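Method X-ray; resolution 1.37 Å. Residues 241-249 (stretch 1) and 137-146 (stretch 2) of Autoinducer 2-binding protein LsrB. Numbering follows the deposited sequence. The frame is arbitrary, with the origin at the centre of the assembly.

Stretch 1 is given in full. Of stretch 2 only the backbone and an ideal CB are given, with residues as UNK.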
# COMPACT_ATOMS: atom_id res chain seq x y z
N THR A 241 -14.35 -21.78 -2.43
CA THR A 241 -15.07 -20.59 -2.03
C THR A 241 -14.59 -20.16 -0.65
O THR A 241 -13.71 -20.80 -0.04
CB THR A 241 -16.57 -20.86 -1.93
OG1 THR A 241 -16.80 -21.71 -0.79
CG2 THR A 241 -17.09 -21.51 -3.19
N ALA A 242 -15.16 -19.05 -0.16
CA ALA A 242 -14.87 -18.56 1.18
C ALA A 242 -15.20 -19.60 2.25
O ALA A 242 -14.69 -19.50 3.37
CB ALA A 242 -15.69 -17.30 1.44
N LYS A 243 -16.02 -20.61 1.94
CA LYS A 243 -16.29 -21.65 2.93
C LYS A 243 -15.13 -22.62 3.07
O LYS A 243 -15.04 -23.31 4.10
CB LYS A 243 -17.60 -22.37 2.57
CG LYS A 243 -18.79 -21.44 2.74
CD LYS A 243 -18.79 -20.85 4.16
CE LYS A 243 -20.15 -20.35 4.60
NZ LYS A 243 -20.02 -19.67 5.92
N ASN A 244 -14.25 -22.72 2.06
CA ASN A 244 -13.12 -23.64 2.09
C ASN A 244 -11.88 -23.02 2.70
O ASN A 244 -11.16 -23.71 3.43
CB ASN A 244 -12.74 -24.06 0.67
CG ASN A 244 -13.86 -24.80 -0.03
OD1 ASN A 244 -14.43 -24.30 -0.99
ND2 ASN A 244 -14.14 -26.01 0.42
N VAL A 245 -11.62 -21.75 2.41
CA VAL A 245 -10.37 -21.11 2.79
C VAL A 245 -10.64 -19.63 2.95
O VAL A 245 -11.51 -19.06 2.26
CB VAL A 245 -9.27 -21.37 1.73
CG1 VAL A 245 -9.65 -20.74 0.36
CG2 VAL A 245 -7.93 -20.83 2.21
N THR A 246 -9.93 -18.99 3.88
CA THR A 246 -10.12 -17.57 4.10
C THR A 246 -8.98 -16.78 3.47
O THR A 246 -7.82 -16.99 3.81
CB THR A 246 -10.23 -17.23 5.59
OG1 THR A 246 -11.40 -17.90 6.13
CG2 THR A 246 -10.30 -15.72 5.81
N ILE A 247 -9.33 -15.88 2.56
CA ILE A 247 -8.40 -15.00 1.88
C ILE A 247 -8.79 -13.58 2.24
O ILE A 247 -9.96 -13.22 2.14
CB ILE A 247 -8.47 -15.21 0.36
CG1 ILE A 247 -7.97 -16.62 -0.01
CG2 ILE A 247 -7.65 -14.12 -0.37
CD1 ILE A 247 -8.46 -17.11 -1.35
N THR A 248 -7.81 -12.78 2.66
CA THR A 248 -8.08 -11.37 2.88
C THR A 248 -6.83 -10.60 2.48
O THR A 248 -5.83 -11.20 2.08
CB THR A 248 -8.51 -11.07 4.32
OG1 THR A 248 -9.07 -9.76 4.39
CG2 THR A 248 -7.35 -11.22 5.31
N GLY A 249 -6.89 -9.28 2.56
CA GLY A 249 -5.77 -8.48 2.10
C GLY A 249 -6.22 -7.08 1.77
O GLY A 249 -7.27 -6.63 2.22
N UNK A 137 -9.29 -8.73 10.00
CA UNK A 137 -10.17 -9.14 8.91
C UNK A 137 -10.12 -10.64 8.72
O UNK A 137 -11.16 -11.27 8.52
CB UNK A 137 -9.79 -8.43 7.61
N UNK A 138 -8.92 -11.22 8.81
CA UNK A 138 -8.79 -12.67 8.70
C UNK A 138 -9.54 -13.38 9.81
O UNK A 138 -10.26 -14.35 9.56
CB UNK A 138 -7.32 -13.08 8.73
N UNK A 139 -9.35 -12.91 11.05
CA UNK A 139 -10.06 -13.49 12.20
C UNK A 139 -11.57 -13.48 11.96
O UNK A 139 -12.26 -14.49 12.14
CB UNK A 139 -9.73 -12.72 13.48
N UNK A 140 -12.11 -12.32 11.56
CA UNK A 140 -13.55 -12.21 11.38
C UNK A 140 -14.06 -13.16 10.30
O UNK A 140 -15.10 -13.83 10.47
CB UNK A 140 -13.93 -10.77 11.03
N UNK A 141 -13.34 -13.26 9.19
CA UNK A 141 -13.78 -14.15 8.12
C UNK A 141 -13.65 -15.61 8.53
O UNK A 141 -14.49 -16.44 8.14
CB UNK A 141 -12.98 -13.89 6.85
N UNK A 142 -12.61 -15.96 9.29
CA UNK A 142 -12.46 -17.33 9.79
C UNK A 142 -13.64 -17.71 10.68
O UNK A 142 -14.22 -18.79 10.52
CB UNK A 142 -11.15 -17.48 10.56
N UNK A 143 -14.02 -16.81 11.59
CA UNK A 143 -15.16 -17.11 12.45
C UNK A 143 -16.44 -17.29 11.63
O UNK A 143 -17.24 -18.18 11.91
CB UNK A 143 -15.35 -16.00 13.48
N UNK A 144 -16.60 -16.50 10.55
CA UNK A 144 -17.81 -16.57 9.75
C UNK A 144 -17.91 -17.83 8.92
O UNK A 144 -19.02 -18.20 8.52
CB UNK A 144 -17.89 -15.35 8.83
N UNK A 145 -16.80 -18.52 8.66
CA UNK A 145 -16.86 -19.81 7.98
C UNK A 145 -16.85 -20.98 8.95
O UNK A 145 -16.68 -22.12 8.54
CB UNK A 145 -15.69 -19.94 7.01
N UNK A 146 -17.02 -20.72 10.24
CA UNK A 146 -17.25 -21.79 11.19
C UNK A 146 -16.02 -22.25 11.93
O UNK A 146 -16.08 -23.28 12.62
CB UNK A 146 -17.87 -22.99 10.47

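Residues 137-144 form a helix that runs nearly antiparallel to strand 246-249, at 156° between their N-to-C directions. The axes come within 8.3 Å. The strand offers Thr246 and Thr248, both pointing toward the helix.

Position 137 points toward the strand. Its ideal CB lies 3.6 Å from Thr248 OG1, and the strand continues to Gly249, which has no side chain. A medium to long, mostly apolar chain would suit it; leucine, methionine or isoleucine are all plausible. The residue is Met137. Its CB packs 3.5 Å from Thr248 OG1, and its chain runs on along the strand to bring CE 3.5 Å from Gly249 O.

Position 138 points sideways. Its ideal CB would sit 3.9 Å from Thr248 CG2 and 4.9 Å from Thr246 CG2, so a small residue fits, and alanine would not clash with these atoms. The helical backbone angles do not demand glycine. The residue is Gly138. The methyls pack on its backbone: Thr248 CG2 is 3.8 Å from Gly138 N, and Thr246 CG2 is 4.0 Å from Gly138 O.

Position 139 points away and meets nothing of stretch 1, so many residues would do. It is Tyr139. Position 140 points sideways, also out of reach, and is equally unconstrained. It is Asp140.

Position 141 points toward the strand, with its ideal CB a tight 3.4 Å from Thr246 CG2. This favours a small residue such as alanine, serine or cysteine. The residue is Ser141. Its CB touches Thr246 CG2 at 3.4 Å. Its OG donates to water 1 at 2.8 Å, and that water donates to Ile247 O at 2.9 Å, linking helix to strand.

Position 142 points sideways, with its ideal CB 4.5 Å from Thr246 OG1. A medium or long apolar chain could bend back over the threonine. The residue is Leu142, and its end does come nearer: CD2 lies 3.5 Å from Thr246 OG1.

Position 143 points away into space free of stretch 1, and many residues would serve. It is Lys143, a largely extended chain. Position 144 points sideways. The amine of Lys243 lies near its backbone, with NZ 3.1 Å from the carbonyl O of 144, but the angle is poor for a hydrogen bond. A polar residue would be reasonable. It is Glu144, whose carboxylate oxygens are hydrogen-bonded elsewhere in the structure.

Position 145 is the first to leave helical angles. It points toward stretch 1, where the carbonyls of Ala242, Lys243 and Asn244 and the hydroxyl of Thr246 invite a long donor: arginine, perhaps lysine or glutamine. The residue is Arg145. Its NE donates to Thr246 OG1 at 2.9 Å, at the guanidinium edge, while Val245 CA and Asn244 O lie over one face. Water 2 accepts from Arg145 NH1 at 2.9 Å and donates to Lys243 O at 2.7 Å.

Position 146 has a positive phi of 97°, and a CB would jam against the preceding carbonyl. Glycine is called for, and Gly146 is found.

Stretch 2 137-146: MGYDSLKERG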
# COMPACT_ATOMS: atom_id res chain seq x y z
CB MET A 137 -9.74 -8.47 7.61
CG MET A 137 -10.01 -6.96 7.58
SD MET A 137 -9.80 -6.20 5.96
CE MET A 137 -8.08 -6.48 5.66
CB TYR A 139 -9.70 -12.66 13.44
CG TYR A 139 -10.38 -13.15 14.71
CD1 TYR A 139 -11.70 -12.80 14.99
CD2 TYR A 139 -9.71 -13.95 15.63
CE1 TYR A 139 -12.35 -13.24 16.14
CE2 TYR A 139 -10.34 -14.40 16.79
CZ TYR A 139 -11.66 -14.04 17.04
OH TYR A 139 -12.29 -14.48 18.19
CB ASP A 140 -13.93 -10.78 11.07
CG ASP A 140 -13.75 -9.87 12.28
OD1 ASP A 140 -13.71 -10.37 13.42
OD2 ASP A 140 -13.68 -8.64 12.11
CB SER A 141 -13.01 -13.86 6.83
OG SER A 141 -13.37 -12.59 6.33
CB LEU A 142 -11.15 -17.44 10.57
CG LEU A 142 -9.88 -17.53 9.70
CD1 LEU A 142 -8.66 -17.20 10.56
CD2 LEU A 142 -9.73 -18.88 9.02
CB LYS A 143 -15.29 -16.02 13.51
CG LYS A 143 -16.35 -16.29 14.56
CD LYS A 143 -16.19 -15.31 15.71
CE LYS A 143 -17.19 -15.60 16.82
NZ LYS A 143 -17.13 -17.05 17.17
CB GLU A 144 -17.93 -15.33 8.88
CG GLU A 144 -18.25 -14.11 9.73
CD GLU A 144 -17.93 -12.80 9.07
OE1 GLU A 144 -17.42 -12.80 7.94
OE2 GLU A 144 -18.17 -11.75 9.72
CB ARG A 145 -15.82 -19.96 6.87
CG ARG A 145 -14.37 -20.10 7.33
CD ARG A 145 -13.49 -20.54 6.16
NE ARG A 145 -12.05 -20.67 6.45
CZ ARG A 145 -11.46 -21.81 6.82
NH1 ARG A 145 -12.17 -22.92 7.00
NH2 ARG A 145 -10.14 -21.84 7.03
O HOH W 1 -12.28 -12.70 3.76
O HOH W 2 -14.96 -23.58 6.83
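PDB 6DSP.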